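Local coordinates for protein flavoenzyme PA4991 (Pseudomonas aeruginosa PAO1, PDB 5EZ7) that binds one FAD per subunit and probably works as an FAD-dependent oxidoreductase of the DAO family whose physiological substrate is unknown, at residues G19-A24 with G87-R92. Numbering follows the deposited sequence.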
loop_
_atom_site.group_PDB
_atom_site.type_symbol
_atom_site.label_atom_id
_atom_site.label_comp_id
_atom_site.label_asym_id
_atom_site.label_seq_id
_atom_site.Cartn_x
_atom_site.Cartn_y
_atom_site.Cartn_z
ATOM N N GLY A 19 5.690 4.250 -5.017
ATOM C CA GLY A 19 6.085 5.008 -6.196
ATOM C C GLY A 19 5.252 6.258 -6.431
ATOM O O GLY A 19 5.743 7.276 -6.884
ATOM N N LEU A 20 3.966 6.162 -6.142
ATOM C CA LEU A 20 3.052 7.251 -6.396
ATOM C C LEU A 20 3.229 8.337 -5.351
ATOM O O LEU A 20 3.107 9.503 -5.650
ATOM C CB LEU A 20 1.608 6.750 -6.421
ATOM C CG LEU A 20 1.061 6.096 -7.700
ATOM C CD1 LEU A 20 -0.320 5.478 -7.433
ATOM C CD2 LEU A 20 0.943 7.102 -8.848
ATOM N N TRP A 21 3.495 7.941 -4.121
ATOM C CA TRP A 21 3.634 8.893 -3.040
ATOM C C TRP A 21 4.898 9.622 -3.278
ATOM O O TRP A 21 4.900 10.822 -3.310
ATOM C CB TRP A 21 3.651 8.219 -1.661
ATOM C CG TRP A 21 3.646 9.195 -0.546
ATOM C CD1 TRP A 21 4.674 9.974 -0.148
ATOM C CD2 TRP A 21 2.536 9.529 0.296
ATOM N NE1 TRP A 21 4.275 10.784 0.890
ATOM C CE2 TRP A 21 2.977 10.500 1.201
ATOM C CE3 TRP A 21 1.204 9.089 0.374
ATOM C CZ2 TRP A 21 2.141 11.060 2.169
ATOM C CZ3 TRP A 21 0.379 9.633 1.346
ATOM C CH2 TRP A 21 0.850 10.603 2.238
ATOM N N LEU A 22 5.980 8.885 -3.500
ATOM C CA LEU A 22 7.279 9.499 -3.833
ATOM C C LEU A 22 7.160 10.406 -5.028
ATOM O O LEU A 22 7.715 11.499 -5.032
ATOM C CB LEU A 22 8.317 8.432 -4.154
ATOM C CG LEU A 22 9.679 8.895 -4.737
ATOM C CD1 LEU A 22 10.443 9.739 -3.711
ATOM C CD2 LEU A 22 10.509 7.689 -5.196
ATOM N N ASN A 23 6.480 9.946 -6.061
ATOM C CA ASN A 23 6.331 10.789 -7.249
ATOM C C ASN A 23 5.678 12.119 -6.880
ATOM O O ASN A 23 6.090 13.172 -7.326
ATOM C CB ASN A 23 5.515 10.061 -8.308
ATOM C CG ASN A 23 5.526 10.756 -9.667
ATOM O OD1 ASN A 23 6.589 11.132 -10.165
ATOM N ND2 ASN A 23 4.360 10.876 -10.294
ATOM N N ALA A 24 4.647 12.066 -6.050
ATOM C CA ALA A 24 3.931 13.259 -5.703
ATOM C C ALA A 24 4.806 14.239 -4.885
ATOM O O ALA A 24 4.772 15.438 -5.127
ATOM C CB ALA A 24 2.679 12.881 -4.950
ATOM N N GLY A 87 -0.555 19.416 5.137
ATOM C CA GLY A 87 0.174 18.154 5.086
ATOM C C GLY A 87 1.289 18.183 4.058
ATOM O O GLY A 87 1.363 19.098 3.257
ATOM N N GLU A 88 2.131 17.159 4.064
ATOM C CA GLU A 88 3.211 17.034 3.058
ATOM C C GLU A 88 2.729 16.721 1.608
ATOM O O GLU A 88 3.497 16.896 0.662
ATOM C CB GLU A 88 4.236 15.987 3.487
ATOM C CG GLU A 88 3.710 14.567 3.347
ATOM C CD GLU A 88 4.518 13.567 4.154
ATOM O OE1 GLU A 88 5.180 12.688 3.525
ATOM O OE2 GLU A 88 4.502 13.675 5.422
ATOM N N LEU A 89 1.486 16.239 1.453
ATOM C CA LEU A 89 0.808 16.157 0.150
ATOM C C LEU A 89 -0.623 16.698 0.253
ATOM O O LEU A 89 -1.235 16.680 1.329
ATOM C CB LEU A 89 0.762 14.719 -0.352
ATOM C CG LEU A 89 2.074 14.050 -0.799
ATOM C CD1 LEU A 89 1.765 12.618 -1.238
ATOM C CD2 LEU A 89 2.802 14.810 -1.919
ATOM N N ASP A 90 -1.149 17.201 -0.861
ATOM C CA ASP A 90 -2.548 17.580 -0.931
ATOM C C ASP A 90 -3.443 16.374 -1.224
ATOM O O ASP A 90 -3.735 16.080 -2.369
ATOM C CB ASP A 90 -2.772 18.645 -1.998
ATOM C CG ASP A 90 -4.115 19.288 -1.876
ATOM O OD1 ASP A 90 -4.957 18.850 -1.064
ATOM O OD2 ASP A 90 -4.353 20.273 -2.580
ATOM N N LEU A 91 -3.900 15.707 -0.176
ATOM C CA LEU A 91 -4.898 14.662 -0.290
ATOM C C LEU A 91 -6.241 15.166 0.204
ATOM O O LEU A 91 -7.013 14.394 0.752
ATOM C CB LEU A 91 -4.473 13.427 0.521
ATOM C CG LEU A 91 -3.091 12.817 0.260
ATOM C CD1 LEU A 91 -2.917 11.528 1.032
ATOM C CD2 LEU A 91 -2.787 12.586 -1.213
ATOM N N ARG A 92 -6.545 16.446 0.027
ATOM C CA ARG A 92 -7.855 16.918 0.476
ATOM C C ARG A 92 -8.974 16.257 -0.335
ATOM O O ARG A 92 -8.871 16.126 -1.551
ATOM C CB ARG A 92 -7.956 18.426 0.391
ATOM C CG ARG A 92 -7.306 19.116 1.584
ATOM C CD ARG A 92 -7.200 20.605 1.378
ATOM N NE ARG A 92 -6.571 20.907 0.094
ATOM C CZ ARG A 92 -6.206 22.120 -0.304
ATOM N NH1 ARG A 92 -5.648 22.259 -1.501
ATOM N NH2 ARG A 92 -6.350 23.193 0.477
#
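L89 lays its CD1 methyl against one face of the indole of W21 and so joins the loop segment 87-92 to helix 17-28. The methyl lies over the centre of the ring, 3.4 Å from its plane. It makes a CH-pi contact with the five-membered ring, 18° off the normal. CD2, the other branch of L89, rests against A24 CB at 3.6 Å. The two methyls of L89 thus meet the tryptophan face and A24. W21 CG stands anti to its backbone N, and the end of the side chain comes nearer the loop than its base does. L91 CD1 touches the six-membered ring, 3.8 Å from W21 CZ3, and the two side chains cross at about a right angle. This part is buried and tight. L164 of helix 157-168 also touches L89, while W79, P351 and A354 pack on the indole.

The E88 side is looser and more polar. Its carboxylate sits at the indole edge, with the two planes 76° apart. W21 NE1 gives E88 OE1 a weak hydrogen bond of 3.4 Å, bent to 143° at the hydrogen. The stronger partners of E88 are R25, which forms a salt bridge with OE1, and R78, which forms one with OE2. Farther along the loop, D90 OD1 accepts from R92 N in an Asx turn.

Helix 17-28 carries the last glycine of a GxGxxG pattern, consistent with the Rossmann-type FAD fold, and the W21 side chain lies about 8 Å from the cofactor. The chemistry implies that the contact between loop and helix is mainly apolar, on the indole and A24, with the weak NE1 bond a minor addition to a carboxylate that two arginines probably keep ionised.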